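Local coordinates for protein endoribonuclease YbeY (Aquifex aeolicus, PDB 1OZ9) that is probably a zinc-dependent, single-strand-specific endoribonuclease that takes part in maturing the 3' end of 16S rRNA and in ribosome quality control, at residues N9-K14 with K24-A29; E42-I47 with L84-I89; T48-I53 with S90-E95. All blocks are in the same frame, centred on the assembly; numbering follows the deposited sequence.

Interaction 1: residues N9-K14 with K24-A29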
loop_
_atom_site.group_PDB
_atom_site.type_symbol
_atom_site.label_atom_id
_atom_site.label_comp_id
_atom_site.label_asym_id
_atom_site.label_seq_id
_atom_site.Cartn_x
_atom_site.Cartn_y
_atom_site.Cartn_z
ATOM N N ASN A 9 -7.970 14.263 -2.201
ATOM C CA ASN A 9 -7.042 13.431 -2.966
ATOM C C ASN A 9 -7.833 12.510 -3.867
ATOM O O ASN A 9 -9.036 12.327 -3.691
ATOM C CB ASN A 9 -6.143 12.591 -2.057
ATOM C CG ASN A 9 -5.242 13.450 -1.251
ATOM O OD1 ASN A 9 -4.459 14.258 -1.801
ATOM N ND2 ASN A 9 -5.376 13.355 0.058
ATOM N N ARG A 10 -7.176 11.936 -4.852
ATOM C CA ARG A 10 -7.928 11.079 -5.771
ATOM C C ARG A 10 -7.416 9.699 -5.572
ATOM O O ARG A 10 -6.261 9.409 -5.920
ATOM C CB ARG A 10 -7.677 11.514 -7.218
ATOM C CG ARG A 10 -8.441 10.636 -8.240
ATOM C CD ARG A 10 -8.442 11.269 -9.570
ATOM N NE ARG A 10 -9.230 10.675 -10.642
ATOM C CZ ARG A 10 -8.818 10.772 -11.914
ATOM N NH1 ARG A 10 -7.629 11.323 -12.166
ATOM N NH2 ARG A 10 -9.532 10.286 -12.904
ATOM N N VAL A 11 -8.217 8.862 -4.921
ATOM C CA VAL A 11 -7.820 7.485 -4.689
ATOM C C VAL A 11 -8.555 6.606 -5.695
ATOM O O VAL A 11 -9.792 6.643 -5.768
ATOM C CB VAL A 11 -8.113 7.069 -3.234
ATOM C CG1 VAL A 11 -7.854 5.589 -3.030
ATOM C CG2 VAL A 11 -7.146 7.841 -2.305
ATOM N N LEU A 12 -7.803 5.869 -6.503
ATOM C CA LEU A 12 -8.363 4.998 -7.539
ATOM C C LEU A 12 -8.157 3.549 -7.150
ATOM O O LEU A 12 -7.029 3.051 -7.161
ATOM C CB LEU A 12 -7.662 5.257 -8.871
ATOM C CG LEU A 12 -7.807 6.748 -9.222
ATOM C CD1 LEU A 12 -7.033 7.122 -10.481
ATOM C CD2 LEU A 12 -9.272 7.039 -9.405
ATOM N N VAL A 13 -9.229 2.851 -6.839
ATOM C CA VAL A 13 -9.067 1.482 -6.389
ATOM C C VAL A 13 -9.510 0.544 -7.485
ATOM O O VAL A 13 -10.613 0.715 -8.036
ATOM C CB VAL A 13 -9.926 1.217 -5.170
ATOM C CG1 VAL A 13 -9.838 -0.281 -4.763
ATOM C CG2 VAL A 13 -9.455 2.128 -3.988
ATOM N N LYS A 14 -8.682 -0.442 -7.795
ATOM C CA LYS A 14 -9.058 -1.443 -8.809
ATOM C C LYS A 14 -8.967 -2.824 -8.201
ATOM O O LYS A 14 -7.932 -3.165 -7.621
ATOM C CB LYS A 14 -8.129 -1.346 -10.008
ATOM C CG LYS A 14 -8.429 -0.115 -10.853
ATOM C CD LYS A 14 -7.545 -0.008 -12.090
ATOM C CE LYS A 14 -8.393 0.366 -13.307
ATOM N NZ LYS A 14 -7.538 0.835 -14.435
ATOM N N LYS A 24 -14.164 0.300 1.467
ATOM C CA LYS A 24 -13.319 0.248 2.667
ATOM C C LYS A 24 -11.857 0.526 2.301
ATOM O O LYS A 24 -11.148 1.247 3.012
ATOM C CB LYS A 24 -13.421 -1.108 3.384
ATOM C CG LYS A 24 -14.632 -1.233 4.277
ATOM C CD LYS A 24 -14.587 -2.553 5.115
ATOM C CE LYS A 24 -15.686 -2.584 6.161
ATOM N NZ LYS A 24 -16.001 -3.956 6.728
ATOM N N ILE A 25 -11.407 -0.071 1.200
ATOM C CA ILE A 25 -10.061 0.136 0.748
ATOM C C ILE A 25 -9.905 1.611 0.411
ATOM O O ILE A 25 -8.876 2.238 0.742
ATOM C CB ILE A 25 -9.744 -0.765 -0.469
ATOM C CG1 ILE A 25 -9.579 -2.234 -0.007
ATOM C CG2 ILE A 25 -8.506 -0.293 -1.186
ATOM C CD1 ILE A 25 -9.710 -3.215 -1.148
ATOM N N GLU A 26 -10.903 2.175 -0.257
ATOM C CA GLU A 26 -10.815 3.581 -0.642
ATOM C C GLU A 26 -10.693 4.484 0.595
ATOM O O GLU A 26 -9.837 5.396 0.634
ATOM C CB GLU A 26 -12.035 3.995 -1.474
ATOM C CG GLU A 26 -11.755 5.183 -2.367
ATOM C CD GLU A 26 -12.952 5.596 -3.236
ATOM O OE1 GLU A 26 -13.684 4.708 -3.763
ATOM O OE2 GLU A 26 -13.140 6.818 -3.394
ATOM N N LYS A 27 -11.559 4.241 1.584
ATOM C CA LYS A 27 -11.562 4.980 2.846
ATOM C C LYS A 27 -10.219 4.871 3.613
ATOM O O LYS A 27 -9.687 5.907 4.036
ATOM C CB LYS A 27 -12.776 4.628 3.731
ATOM C CG LYS A 27 -12.626 4.976 5.250
ATOM C CD LYS A 27 -13.851 4.553 6.083
ATOM C CE LYS A 27 -13.507 4.180 7.558
ATOM N NZ LYS A 27 -14.007 5.153 8.606
ATOM N N TRP A 28 -9.676 3.658 3.784
ATOM C CA TRP A 28 -8.378 3.488 4.453
ATOM C C TRP A 28 -7.307 4.305 3.737
ATOM O O TRP A 28 -6.516 5.004 4.369
ATOM C CB TRP A 28 -7.927 2.022 4.458
ATOM C CG TRP A 28 -8.763 1.178 5.358
ATOM C CD1 TRP A 28 -9.371 1.561 6.504
ATOM C CD2 TRP A 28 -9.084 -0.186 5.170
ATOM N NE1 TRP A 28 -10.035 0.499 7.077
ATOM C CE2 TRP A 28 -9.899 -0.582 6.254
ATOM C CE3 TRP A 28 -8.769 -1.126 4.192
ATOM C CZ2 TRP A 28 -10.404 -1.873 6.381
ATOM C CZ3 TRP A 28 -9.265 -2.413 4.333
ATOM C CH2 TRP A 28 -10.073 -2.766 5.411
ATOM N N ALA A 29 -7.293 4.202 2.411
ATOM C CA ALA A 29 -6.313 4.936 1.622
ATOM C C ALA A 29 -6.489 6.456 1.786
ATOM O O ALA A 29 -5.483 7.173 1.977
ATOM C CB ALA A 29 -6.373 4.527 0.164
HETATM O O HOH W 1 -11.668 4.493 -6.276
#
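V11 and V13 of strand 10-14 pack against I25, E26 and A29 of helix 24-29, whose axis passes 8.6 Å from that of the strand at 146°, closer to antiparallel than to perpendicular. The contact joins the first two elements of a beta-alpha-beta unit made of strand 10-15, helix 22-35 and strand 41-48. The helix lies over one face of the sheet, and the two alternate valines point toward it.

The packing is apolar, and the segments make no direct hydrogen bond. In V11, CG1 does most of the touching: it is 3.7 Å from A29 CB and 4.0 Å from E26 CG. The extended E26 chain runs alongside V11, heading the other way. V13 uses both methyls. Its CG1 is anti to the backbone N (chi1 175°) and lies 3.8 Å from I25 CG2. The same I25 methyl is equally near V13 CG2, so it is shared by the two branches of the valine. V13 CG2 also comes 3.9 Å from E26 CA and so rests on the helix backbone.

Neighbouring elements extend this layer. I25 also touches I47 of strand 41-48 and I113 of helix 105-120, and V11 also touches L33, further along helix 22-35.

The polar end of E26 reaches the strand through one water. This water donates to V11 O at 2.9 Å and accepts from V13 N at 3.0 Å. Its third bond, donated to E26 OE1, is weak at 3.2 Å.

Interaction 2: residues E42-I47 with L84-I89; sequences ELSVYI and LGDVVI
S44 and Y46 each use both N and O to join strand 42-47 to its parallel neighbour 84-89. S44 N donates to G85 O at 3.0 Å, nearly straight at 177°, and V87 N donates to S44 O. Two residues on, Y46 N donates to V87 O. I89 N donates to Y46 O at 2.9 Å. E42 O adds a fifth bond at the start, accepting from L84 N, but G85 N is buried with no partner in the model.

Side chains pair on both faces. I47 and I89 lie side by side, with I47 CD1 3.8 Å from I89 CB. On the same face, L43 CD1 meets V87 CG2 at 4.2 Å. On the other face, the Y46 ring and V88 run the same way, with Y46 CD2 4.0 Å from V88 CG1, and D86 OD1 lies 3.2 Å from S44 CB.

The next shell differs between faces. L43 and I89 are covered by helix 105-120. Y46 OH is held by E52, and E42 by Y81. V87 lies about 7 Å, side chain to side chain, from H115 and H119, the predicted zinc ligands. V87 thus brings the inner strand 81-90 close to the probable metal site of the metalloproteinase-type fold of YbeY.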
loop_
_atom_site.group_PDB
_atom_site.type_symbol
_atom_site.label_atom_id
_atom_site.label_comp_id
_atom_site.label_asym_id
_atom_site.label_seq_id
_atom_site.Cartn_x
_atom_site.Cartn_y
_atom_site.Cartn_z
ATOM N N GLU A 42 -2.702 11.864 -6.422
ATOM C CA GLU A 42 -3.416 10.696 -6.935
ATOM C C GLU A 42 -2.724 9.429 -6.472
ATOM O O GLU A 42 -1.495 9.342 -6.498
ATOM C CB GLU A 42 -3.493 10.737 -8.468
ATOM C CG GLU A 42 -4.199 9.516 -9.093
ATOM C CD GLU A 42 -4.112 9.569 -10.607
ATOM O OE1 GLU A 42 -3.496 8.660 -11.214
ATOM O OE2 GLU A 42 -4.625 10.556 -11.187
ATOM N N LEU A 43 -3.500 8.453 -6.021
ATOM C CA LEU A 43 -2.934 7.194 -5.555
ATOM C C LEU A 43 -3.781 6.093 -6.148
ATOM O O LEU A 43 -5.008 6.170 -6.050
ATOM C CB LEU A 43 -3.088 7.100 -4.042
ATOM C CG LEU A 43 -2.789 5.746 -3.410
ATOM C CD1 LEU A 43 -1.304 5.395 -3.626
ATOM C CD2 LEU A 43 -3.130 5.776 -1.912
ATOM N N SER A 44 -3.149 5.084 -6.748
ATOM C CA SER A 44 -3.897 3.936 -7.236
ATOM C C SER A 44 -3.622 2.734 -6.332
ATOM O O SER A 44 -2.475 2.516 -5.916
ATOM C CB SER A 44 -3.552 3.628 -8.694
ATOM O OG SER A 44 -4.005 4.701 -9.528
ATOM N N VAL A 45 -4.681 1.992 -5.996
ATOM C CA VAL A 45 -4.522 0.786 -5.193
ATOM C C VAL A 45 -5.078 -0.395 -5.987
ATOM O O VAL A 45 -6.239 -0.344 -6.453
ATOM C CB VAL A 45 -5.223 0.907 -3.844
ATOM C CG1 VAL A 45 -5.003 -0.379 -3.018
ATOM C CG2 VAL A 45 -4.699 2.157 -3.077
ATOM N N TYR A 46 -4.279 -1.445 -6.186
ATOM C CA TYR A 46 -4.760 -2.600 -6.959
ATOM C C TYR A 46 -4.754 -3.821 -6.056
ATOM O O TYR A 46 -3.735 -4.099 -5.421
ATOM C CB TYR A 46 -3.840 -2.838 -8.156
ATOM C CG TYR A 46 -4.261 -3.910 -9.163
ATOM C CD1 TYR A 46 -5.596 -4.215 -9.400
ATOM C CD2 TYR A 46 -3.293 -4.594 -9.907
ATOM C CE1 TYR A 46 -5.955 -5.175 -10.337
ATOM C CE2 TYR A 46 -3.633 -5.546 -10.836
ATOM C CZ TYR A 46 -4.958 -5.839 -11.061
ATOM O OH TYR A 46 -5.261 -6.801 -12.007
ATOM N N ILE A 47 -5.878 -4.525 -5.956
ATOM C CA ILE A 47 -5.888 -5.781 -5.193
ATOM C C ILE A 47 -5.944 -6.920 -6.211
ATOM O O ILE A 47 -6.936 -7.072 -6.947
ATOM C CB ILE A 47 -7.093 -5.907 -4.249
ATOM C CG1 ILE A 47 -7.228 -4.703 -3.307
ATOM C CG2 ILE A 47 -7.009 -7.230 -3.471
ATOM C CD1 ILE A 47 -6.005 -4.420 -2.392
ATOM N N LEU A 84 1.175 10.126 -7.242
ATOM C CA LEU A 84 2.128 9.498 -6.330
ATOM C C LEU A 84 2.556 8.160 -6.870
ATOM O O LEU A 84 3.759 7.827 -6.875
ATOM C CB LEU A 84 1.531 9.280 -4.961
ATOM C CG LEU A 84 1.124 10.436 -4.058
ATOM C CD1 LEU A 84 0.883 9.833 -2.647
ATOM C CD2 LEU A 84 2.194 11.562 -4.063
ATOM N N GLY A 85 1.576 7.392 -7.348
ATOM C CA GLY A 85 1.882 6.127 -7.973
ATOM C C GLY A 85 0.956 5.023 -7.519
ATOM O O GLY A 85 -0.174 5.289 -7.067
ATOM N N ASP A 86 1.434 3.790 -7.633
ATOM C CA ASP A 86 0.585 2.633 -7.371
ATOM C C ASP A 86 1.015 1.781 -6.198
ATOM O O ASP A 86 2.202 1.589 -5.974
ATOM C CB ASP A 86 0.611 1.681 -8.570
ATOM C CG ASP A 86 0.236 2.360 -9.863
ATOM O OD1 ASP A 86 -0.607 3.263 -9.818
ATOM O OD2 ASP A 86 0.762 2.062 -10.951
ATOM N N VAL A 87 0.026 1.206 -5.529
ATOM C CA VAL A 87 0.269 0.187 -4.493
ATOM C C VAL A 87 -0.477 -1.049 -4.972
ATOM O O VAL A 87 -1.669 -0.965 -5.277
ATOM C CB VAL A 87 -0.293 0.579 -3.143
ATOM C CG1 VAL A 87 -0.193 -0.592 -2.181
ATOM C CG2 VAL A 87 0.514 1.779 -2.570
ATOM N N VAL A 88 0.216 -2.184 -5.063
ATOM C CA VAL A 88 -0.399 -3.414 -5.558
ATOM C C VAL A 88 -0.267 -4.470 -4.453
ATOM O O VAL A 88 0.857 -4.743 -4.003
ATOM C CB VAL A 88 0.359 -3.915 -6.806
ATOM C CG1 VAL A 88 -0.266 -5.222 -7.349
ATOM C CG2 VAL A 88 0.372 -2.835 -7.885
ATOM N N ILE A 89 -1.399 -5.094 -4.069
ATOM C CA ILE A 89 -1.437 -6.055 -2.982
ATOM C C ILE A 89 -2.008 -7.371 -3.479
ATOM O O ILE A 89 -2.965 -7.371 -4.251
ATOM C CB ILE A 89 -2.383 -5.495 -1.902
ATOM C CG1 ILE A 89 -1.689 -4.307 -1.227
ATOM C CG2 ILE A 89 -2.786 -6.605 -0.896
ATOM C CD1 ILE A 89 -2.591 -3.463 -0.320
#

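Interaction 3: residues T48-I53 with S90-E95; sequences TDDQEI and SQDTAE
D50 OD1 is gripped by two hydroxyls of segment 90-95. S90 OG donates to it at 2.7 Å on the anti side, and T93 OG1 at 2.8 Å on the syn side. The other carboxylate oxygen, D50 OD2, forms a salt bridge with R96, one turn further along helix 91-101. These bonds hold the carboxylate over the start of that helix.

A return bond runs from the backbone. D50 N donates to D92 OD2 at 2.9 Å and 170°, approaching from above the D92 carboxylate plane. The two carboxylates are turned 87° against each other, with D50 OD1 4.3 Å from D92 OD2. R96 probably eases the repulsion between them.

S90 OG has a second task. S90 sits at the N-cap of helix 91-101, and its OG, anti to the backbone N (chi1 170°), accepts a capping bond from T93 N at 3.3 Å. D49 OD1 caps the other helix by accepting from E52 N at 2.8 Å. Between the two segments, Q91 N donates to T48 O, while I53 CG2 packs on S90 CB at 3.9 Å. T48 OG1 donates to E52 OE1.

This is a pair of neighbouring helix N-caps, with D50 and D92 each bonding to the first turn of the opposite helix, where two parallel strands of an alpha/beta sheet pass into helices 50-61 and 91-101.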
loop_
_atom_site.group_PDB
_atom_site.type_symbol
_atom_site.label_atom_id
_atom_site.label_comp_id
_atom_site.label_asym_id
_atom_site.label_seq_id
_atom_site.Cartn_x
_atom_site.Cartn_y
_atom_site.Cartn_z
ATOM N N THR A 48 -4.887 -7.724 -6.268
ATOM C CA THR A 48 -4.818 -8.762 -7.278
ATOM C C THR A 48 -4.452 -10.107 -6.668
ATOM O O THR A 48 -4.697 -10.321 -5.471
ATOM C CB THR A 48 -3.867 -8.304 -8.428
ATOM O OG1 THR A 48 -3.867 -9.259 -9.484
ATOM C CG2 THR A 48 -2.400 -8.204 -7.961
ATOM N N ASP A 49 -3.904 -11.008 -7.475
ATOM C CA ASP A 49 -3.583 -12.369 -7.015
ATOM C C ASP A 49 -2.088 -12.662 -7.042
ATOM O O ASP A 49 -1.297 -11.842 -7.493
ATOM C CB ASP A 49 -4.313 -13.426 -7.848
ATOM C CG ASP A 49 -3.902 -13.416 -9.324
ATOM O OD1 ASP A 49 -2.977 -12.679 -9.726
ATOM O OD2 ASP A 49 -4.471 -14.131 -10.173
ATOM N N ASP A 50 -1.706 -13.847 -6.579
ATOM C CA ASP A 50 -0.293 -14.215 -6.516
ATOM C C ASP A 50 0.382 -14.275 -7.880
ATOM O O ASP A 50 1.562 -13.909 -8.013
ATOM C CB ASP A 50 -0.105 -15.554 -5.780
ATOM C CG ASP A 50 0.127 -15.362 -4.297
ATOM O OD1 ASP A 50 0.105 -14.187 -3.846
ATOM O OD2 ASP A 50 0.341 -16.305 -3.500
ATOM N N GLN A 51 -0.351 -14.735 -8.893
ATOM C CA GLN A 51 0.236 -14.837 -10.218
ATOM C C GLN A 51 0.591 -13.453 -10.782
ATOM O O GLN A 51 1.669 -13.250 -11.336
ATOM C CB GLN A 51 -0.629 -15.691 -11.167
ATOM C CG GLN A 51 -0.392 -17.195 -10.933
ATOM C CD GLN A 51 -1.339 -18.148 -11.687
ATOM O OE1 GLN A 51 -1.716 -17.903 -12.844
ATOM N NE2 GLN A 51 -1.690 -19.255 -11.036
ATOM N N GLU A 52 -0.295 -12.488 -10.617
ATOM C CA GLU A 52 0.008 -11.178 -11.159
ATOM C C GLU A 52 1.115 -10.489 -10.378
ATOM O O GLU A 52 2.022 -9.890 -10.967
ATOM C CB GLU A 52 -1.224 -10.296 -11.223
ATOM C CG GLU A 52 -0.864 -8.900 -11.687
ATOM C CD GLU A 52 -2.035 -8.151 -12.286
ATOM O OE1 GLU A 52 -3.205 -8.466 -11.933
ATOM O OE2 GLU A 52 -1.761 -7.247 -13.118
ATOM N N ILE A 53 1.072 -10.583 -9.057
ATOM C CA ILE A 53 2.109 -9.914 -8.290
ATOM C C ILE A 53 3.470 -10.563 -8.561
ATOM O O ILE A 53 4.504 -9.901 -8.557
ATOM C CB ILE A 53 1.752 -9.816 -6.793
ATOM C CG1 ILE A 53 2.354 -8.523 -6.209
ATOM C CG2 ILE A 53 2.183 -11.079 -6.026
ATOM C CD1 ILE A 53 1.688 -8.051 -4.960
ATOM N N SER A 90 -1.436 -8.481 -3.051
ATOM C CA SER A 90 -2.001 -9.763 -3.428
ATOM C C SER A 90 -2.924 -10.224 -2.315
ATOM O O SER A 90 -2.497 -10.436 -1.168
ATOM C CB SER A 90 -0.931 -10.839 -3.615
ATOM O OG SER A 90 -1.586 -12.115 -3.759
ATOM N N GLN A 91 -4.188 -10.400 -2.662
ATOM C CA GLN A 91 -5.124 -10.968 -1.714
ATOM C C GLN A 91 -4.699 -12.361 -1.266
ATOM O O GLN A 91 -4.893 -12.724 -0.118
ATOM C CB GLN A 91 -6.541 -11.028 -2.320
ATOM C CG GLN A 91 -7.553 -11.584 -1.349
ATOM C CD GLN A 91 -8.936 -11.689 -1.984
ATOM O OE1 GLN A 91 -9.382 -12.774 -2.390
ATOM N NE2 GLN A 91 -9.599 -10.573 -2.070
ATOM N N ASP A 92 -4.159 -13.157 -2.187
ATOM C CA ASP A 92 -3.742 -14.519 -1.875
ATOM C C ASP A 92 -2.715 -14.534 -0.752
ATOM O O ASP A 92 -2.806 -15.325 0.192
ATOM C CB ASP A 92 -3.080 -15.177 -3.074
ATOM C CG ASP A 92 -4.037 -15.453 -4.211
ATOM O OD1 ASP A 92 -5.285 -15.497 -3.989
ATOM O OD2 ASP A 92 -3.605 -15.646 -5.367
ATOM N N THR A 93 -1.703 -13.690 -0.883
ATOM C CA THR A 93 -0.662 -13.658 0.122
ATOM C C THR A 93 -1.174 -13.018 1.383
ATOM O O THR A 93 -0.865 -13.496 2.459
ATOM C CB THR A 93 0.593 -12.937 -0.407
ATOM O OG1 THR A 93 1.224 -13.795 -1.361
ATOM C CG2 THR A 93 1.654 -12.788 0.708
ATOM N N ALA A 94 -1.966 -11.954 1.245
ATOM C CA ALA A 94 -2.557 -11.281 2.401
ATOM C C ALA A 94 -3.362 -12.282 3.253
ATOM O O ALA A 94 -3.298 -12.256 4.488
ATOM C CB ALA A 94 -3.469 -10.120 1.924
ATOM N N GLU A 95 -4.114 -13.167 2.598
ATOM C CA GLU A 95 -4.914 -14.149 3.352
ATOM C C GLU A 95 -4.031 -15.078 4.182
ATOM O O GLU A 95 -4.352 -15.375 5.334
ATOM C CB GLU A 95 -5.834 -14.973 2.442
ATOM C CG GLU A 95 -7.059 -14.226 1.921
ATOM C CD GLU A 95 -7.914 -15.121 1.029
ATOM O OE1 GLU A 95 -7.359 -15.637 0.027
ATOM O OE2 GLU A 95 -9.115 -15.334 1.347
#

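How the interactions relate
The three contacts follow one sheet, whose strand order is 10-15, 41-48, 81-90, 69-78. Interactions 1 and 2 have centres 9 Å apart and come in series along the chain. They meet where strand 10-15 joins strand 41-48, through a probable hydrogen bond from K14 N to V45 O. Interaction 3 continues both strands of interaction 2 beyond their C-terminal ends, with centres 14 Å apart. Its segments alternate in sequence with those of interaction 2. Interactions 1 and 3 do not touch; their centres are 18 Å apart. Together they tie a helix-covered edge strand, the sheet centre and two helix starts into one domain. Of these, interaction 2 comes nearest to the predicted zinc ligands.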